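Local structure of 2-Keto-3-deoxy-(6-phospho-)gluconate aldolase (Thermoproteus tenax, 2R91) at residues Y244-V247 / E248-G252; E268-A271 / W272-A276. The protein is an aldolase of the dihydrodipicolinate synthetase family, built on a TIM barrel of eight parallel strands with helices packed around it. All blocks are in the same frame, centred on the assembly; numbering follows the deposited sequence.

How the interactions relate
Interaction 1 (244-252) and interaction 2 (268-276) are each a single helical stretch, the first closing helix 239-251 and the second occupying helix 267-276, the next helix along the chain. Their centres lie 12 Å apart on the same side of the chain's centre, and both helices follow the eighth strand of the barrel, 192-193. Side chains join them directly: E245 OE2 pairs with R274 NE at 3.0 Å in a salt bridge, while L246 CD2 meets L273 CD2 at 3.8 Å, so two successive helices pack against each other. They belong to a C-terminal helical layer outside the barrel, in which interaction 1 is the more buried and interaction 2 lies at the surface.

Interaction 1: Y244-V247 / E248-G252; sequences YELV and EIFQG
The F250 ring meets L246 at its edge: L246 O lies near the ring plane, 3.3 Å from F250 CD2, and the methyl L246 CD2 approaches F250 CE2 at 4.0 Å. On one face, I249 CG2 stands 4.0 Å above the middle of the ring. The setting is the last turns of helix 239-251, outside the TIM barrel, where the amides of E248, I249, F250 and Q251 each bond to the carbonyl four residues earlier. With F250 CG beside its backbone N (chi1 -71°), the ring runs alongside the L246 side chain in the same direction, and both touch I230 of helix 217-237.

A second pair of flat groups, the carboxylates of E245 and E248, has planes 40° apart. Their OE1 atoms are 4.1 Å apart, and one water donates to both, 3.3 Å from E245 OE1 and 3.1 Å from E248 OE1, probably easing the like-charge repulsion. Elsewhere, E245 OE2 forms a salt bridge with R274, and E248 OE2 accepts from A255 N. The E245 chain bends at chi2 (65°) and crosses I249 at about a right angle, with E245 CG 3.9 Å from I249 CD1. Q251 directs its amide away from 244-247: NE2 donates to Y200 O, and OE1 accepts from K31 NZ and N27 ND2. The helix ends at G252, whose phi is positive and whose N bonds to E248 O at 2.9 Å.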
loop_
_atom_site.group_PDB
_atom_site.type_symbol
_atom_site.label_atom_id
_atom_site.label_comp_id
_atom_site.label_asym_id
_atom_site.label_seq_id
_atom_site.Cartn_x
_atom_site.Cartn_y
_atom_site.Cartn_z
ATOM N N TYR A 244 -8.637 -27.331 -4.267
ATOM C CA TYR A 244 -8.635 -28.792 -4.441
ATOM C C TYR A 244 -9.898 -29.414 -3.864
ATOM O O TYR A 244 -10.521 -30.294 -4.490
ATOM C CB TYR A 244 -7.457 -29.404 -3.676
ATOM C CG TYR A 244 -6.095 -29.118 -4.242
ATOM C CD1 TYR A 244 -5.415 -30.096 -5.016
ATOM C CD2 TYR A 244 -5.447 -27.892 -3.981
ATOM C CE1 TYR A 244 -4.128 -29.826 -5.530
ATOM C CE2 TYR A 244 -4.173 -27.613 -4.495
ATOM C CZ TYR A 244 -3.510 -28.616 -5.256
ATOM O OH TYR A 244 -2.231 -28.347 -5.750
ATOM N N GLU A 245 -10.290 -28.955 -2.669
ATOM C CA GLU A 245 -11.522 -29.472 -2.062
ATOM C C GLU A 245 -12.762 -29.033 -2.846
ATOM O O GLU A 245 -13.719 -29.815 -2.988
ATOM C CB GLU A 245 -11.609 -29.109 -0.560
ATOM C CG GLU A 245 -12.867 -29.620 0.169
ATOM C CD GLU A 245 -12.920 -31.151 0.241
ATOM O OE1 GLU A 245 -11.879 -31.794 0.044
ATOM O OE2 GLU A 245 -14.010 -31.702 0.476
ATOM N N LEU A 246 -12.751 -27.797 -3.368
ATOM C CA LEU A 246 -13.835 -27.332 -4.237
ATOM C C LEU A 246 -13.996 -28.220 -5.490
ATOM O O LEU A 246 -15.118 -28.516 -5.921
ATOM C CB LEU A 246 -13.653 -25.860 -4.628
ATOM C CG LEU A 246 -13.749 -24.850 -3.467
ATOM C CD1 LEU A 246 -13.439 -23.450 -3.960
ATOM C CD2 LEU A 246 -15.163 -24.894 -2.799
ATOM N N VAL A 247 -12.880 -28.628 -6.097
ATOM C CA VAL A 247 -12.970 -29.616 -7.188
ATOM C C VAL A 247 -13.677 -30.896 -6.723
ATOM O O VAL A 247 -14.583 -31.392 -7.401
ATOM C CB VAL A 247 -11.571 -29.982 -7.767
ATOM C CG1 VAL A 247 -11.683 -31.088 -8.887
ATOM C CG2 VAL A 247 -10.886 -28.729 -8.303
ATOM N N GLU A 248 -13.272 -31.448 -5.582
ATOM C CA GLU A 248 -13.937 -32.672 -5.096
ATOM C C GLU A 248 -15.435 -32.420 -4.878
ATOM O O GLU A 248 -16.293 -33.191 -5.330
ATOM C CB GLU A 248 -13.280 -33.181 -3.800
ATOM C CG GLU A 248 -11.783 -33.380 -3.986
ATOM C CD GLU A 248 -11.170 -34.484 -3.146
ATOM O OE1 GLU A 248 -11.893 -35.120 -2.314
ATOM O OE2 GLU A 248 -9.947 -34.719 -3.341
ATOM N N ILE A 249 -15.744 -31.325 -4.183
ATOM C CA ILE A 249 -17.148 -30.962 -3.913
ATOM C C ILE A 249 -18.017 -30.852 -5.165
ATOM O O ILE A 249 -19.074 -31.480 -5.258
ATOM C CB ILE A 249 -17.242 -29.639 -3.128
ATOM C CG1 ILE A 249 -16.711 -29.840 -1.703
ATOM C CG2 ILE A 249 -18.720 -29.121 -3.101
ATOM C CD1 ILE A 249 -16.460 -28.506 -0.929
ATOM N N PHE A 250 -17.579 -30.065 -6.136
ATOM C CA PHE A 250 -18.420 -29.766 -7.271
ATOM C C PHE A 250 -18.288 -30.746 -8.445
ATOM O O PHE A 250 -19.215 -30.859 -9.270
ATOM C CB PHE A 250 -18.150 -28.353 -7.763
ATOM C CG PHE A 250 -18.659 -27.271 -6.832
ATOM C CD1 PHE A 250 -20.024 -26.995 -6.737
ATOM C CD2 PHE A 250 -17.782 -26.523 -6.082
ATOM C CE1 PHE A 250 -20.497 -25.980 -5.882
ATOM C CE2 PHE A 250 -18.250 -25.511 -5.228
ATOM C CZ PHE A 250 -19.594 -25.256 -5.123
ATOM N N GLN A 251 -17.127 -31.399 -8.554
ATOM C CA GLN A 251 -16.863 -32.300 -9.701
ATOM C C GLN A 251 -16.901 -33.783 -9.312
ATOM O O GLN A 251 -17.016 -34.640 -10.171
ATOM C CB GLN A 251 -15.518 -31.962 -10.386
ATOM C CG GLN A 251 -15.445 -30.557 -10.963
ATOM C CD GLN A 251 -16.575 -30.294 -11.942
ATOM O OE1 GLN A 251 -16.849 -31.126 -12.828
ATOM N NE2 GLN A 251 -17.260 -29.138 -11.786
ATOM N N GLY A 252 -16.781 -34.083 -8.030
ATOM C CA GLY A 252 -17.056 -35.432 -7.548
ATOM C C GLY A 252 -15.976 -36.483 -7.785
ATOM O O GLY A 252 -16.277 -37.685 -7.853
HETATM O O HOH W 1 -10.557 -34.750 0.430
#

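Interaction 2: E268-A271 / W272-A276; sequences EEKA and WLRAA
R274 lays one face of its guanidinium over the previous turn of its own alpha-helix: K270 CB stands 3.8 Å above the group's plane, displaced from its middle, and A271 N lies over the same face. R274 NH2 is 3.9 Å from K270 CB. Closer to the backbone, R274 CG sits 3.2 Å from K270 O. The same oxygen accepts from R274 N at 3.0 Å, one of four i to i+4 bonds in which the amides of W272, L273, R274 and A275 reach the carbonyls of E268, E269, K270 and A271. A first torsion of -67° sets R274 CG beside its own N, and the chain then extends to NE, salt-bridged to E245.

A276 CB lies 3.9 Å above the W272 ring, nearer its border than its centre, and W272 also meets the H236 ring with planes at about 50°. Outside the barrel, helix 267-276 packs on helices 239-251 and 217-237, L273 touching A242, L246 and I237. E269 OE1 accepts from D266 N, and its OE2 salt-bridges R108 of the second subunit.

K270 NZ and R274 NH2 are 5.4 Å apart; this separation, with E245 bound at R274 NE, probably helps the like charges share one flank.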
loop_
_atom_site.group_PDB
_atom_site.type_symbol
_atom_site.label_atom_id
_atom_site.label_comp_id
_atom_site.label_asym_id
_atom_site.label_seq_id
_atom_site.Cartn_x
_atom_site.Cartn_y
_atom_site.Cartn_z
ATOM N N GLU A 268 -11.167 -31.044 9.352
ATOM C CA GLU A 268 -12.128 -30.097 9.919
ATOM C C GLU A 268 -12.377 -28.943 8.937
ATOM O O GLU A 268 -13.502 -28.480 8.804
ATOM C CB GLU A 268 -11.629 -29.543 11.260
ATOM C CG GLU A 268 -11.526 -30.578 12.438
ATOM C CD GLU A 268 -10.328 -31.578 12.364
ATOM O OE1 GLU A 268 -9.278 -31.303 11.701
ATOM O OE2 GLU A 268 -10.457 -32.663 13.005
ATOM N N GLU A 269 -11.321 -28.482 8.259
ATOM C CA GLU A 269 -11.456 -27.404 7.273
ATOM C C GLU A 269 -12.277 -27.873 6.079
ATOM O O GLU A 269 -13.110 -27.142 5.564
ATOM C CB GLU A 269 -10.075 -26.933 6.796
ATOM C CG GLU A 269 -9.336 -26.056 7.778
ATOM C CD GLU A 269 -7.830 -25.990 7.529
ATOM O OE1 GLU A 269 -7.266 -26.917 6.899
ATOM O OE2 GLU A 269 -7.208 -25.032 7.996
ATOM N N LYS A 270 -12.005 -29.083 5.595
ATOM C CA LYS A 270 -12.785 -29.663 4.505
ATOM C C LYS A 270 -14.271 -29.768 4.853
ATOM O O LYS A 270 -15.123 -29.429 4.040
ATOM C CB LYS A 270 -12.254 -31.051 4.137
ATOM C CG LYS A 270 -10.925 -31.022 3.403
ATOM C CD LYS A 270 -10.450 -32.460 3.180
ATOM C CE LYS A 270 -9.094 -32.519 2.536
ATOM N NZ LYS A 270 -8.768 -33.973 2.279
ATOM N N ALA A 271 -14.586 -30.245 6.053
ATOM C CA ALA A 271 -16.002 -30.364 6.442
ATOM C C ALA A 271 -16.677 -28.981 6.487
ATOM O O ALA A 271 -17.803 -28.807 6.013
ATOM C CB ALA A 271 -16.116 -31.096 7.813
ATOM N N TRP A 272 -15.979 -28.002 7.043
ATOM C CA TRP A 272 -16.512 -26.636 7.137
ATOM C C TRP A 272 -16.781 -26.072 5.736
ATOM O O TRP A 272 -17.820 -25.451 5.461
ATOM C CB TRP A 272 -15.559 -25.727 7.933
ATOM C CG TRP A 272 -16.079 -24.310 8.029
ATOM C CD1 TRP A 272 -16.896 -23.803 9.017
ATOM C CD2 TRP A 272 -15.906 -23.242 7.070
ATOM N NE1 TRP A 272 -17.198 -22.490 8.744
ATOM C CE2 TRP A 272 -16.622 -22.116 7.565
ATOM C CE3 TRP A 272 -15.185 -23.113 5.868
ATOM C CZ2 TRP A 272 -16.643 -20.883 6.902
ATOM C CZ3 TRP A 272 -15.223 -21.908 5.192
ATOM C CH2 TRP A 272 -15.948 -20.795 5.710
ATOM N N LEU A 273 -15.847 -26.286 4.812
ATOM C CA LEU A 273 -16.046 -25.757 3.466
ATOM C C LEU A 273 -17.204 -26.407 2.750
ATOM O O LEU A 273 -17.950 -25.731 2.054
ATOM C CB LEU A 273 -14.750 -25.935 2.626
ATOM C CG LEU A 273 -14.736 -25.303 1.239
ATOM C CD1 LEU A 273 -14.886 -23.771 1.325
ATOM C CD2 LEU A 273 -13.419 -25.747 0.490
ATOM N N ARG A 274 -17.357 -27.720 2.898
ATOM C CA ARG A 274 -18.454 -28.425 2.234
ATOM C C ARG A 274 -19.800 -27.830 2.667
ATOM O O ARG A 274 -20.676 -27.609 1.838
ATOM C CB ARG A 274 -18.451 -29.919 2.552
ATOM C CG ARG A 274 -17.267 -30.717 1.993
ATOM C CD ARG A 274 -17.161 -32.078 2.737
ATOM N NE ARG A 274 -15.896 -32.769 2.480
ATOM C CZ ARG A 274 -15.304 -33.609 3.328
ATOM N NH1 ARG A 274 -15.841 -33.843 4.534
ATOM N NH2 ARG A 274 -14.153 -34.206 2.970
ATOM N N ALA A 275 -19.937 -27.540 3.955
ATOM C CA ALA A 275 -21.183 -26.944 4.473
ATOM C C ALA A 275 -21.316 -25.486 4.020
ATOM O O ALA A 275 -22.411 -25.000 3.692
ATOM C CB ALA A 275 -21.202 -27.026 6.002
ATOM N N ALA A 276 -20.191 -24.783 3.991
ATOM C CA ALA A 276 -20.182 -23.376 3.583
ATOM C C ALA A 276 -20.688 -23.144 2.167
ATOM O O ALA A 276 -21.287 -22.104 1.884
ATOM C CB ALA A 276 -18.808 -22.783 3.749
#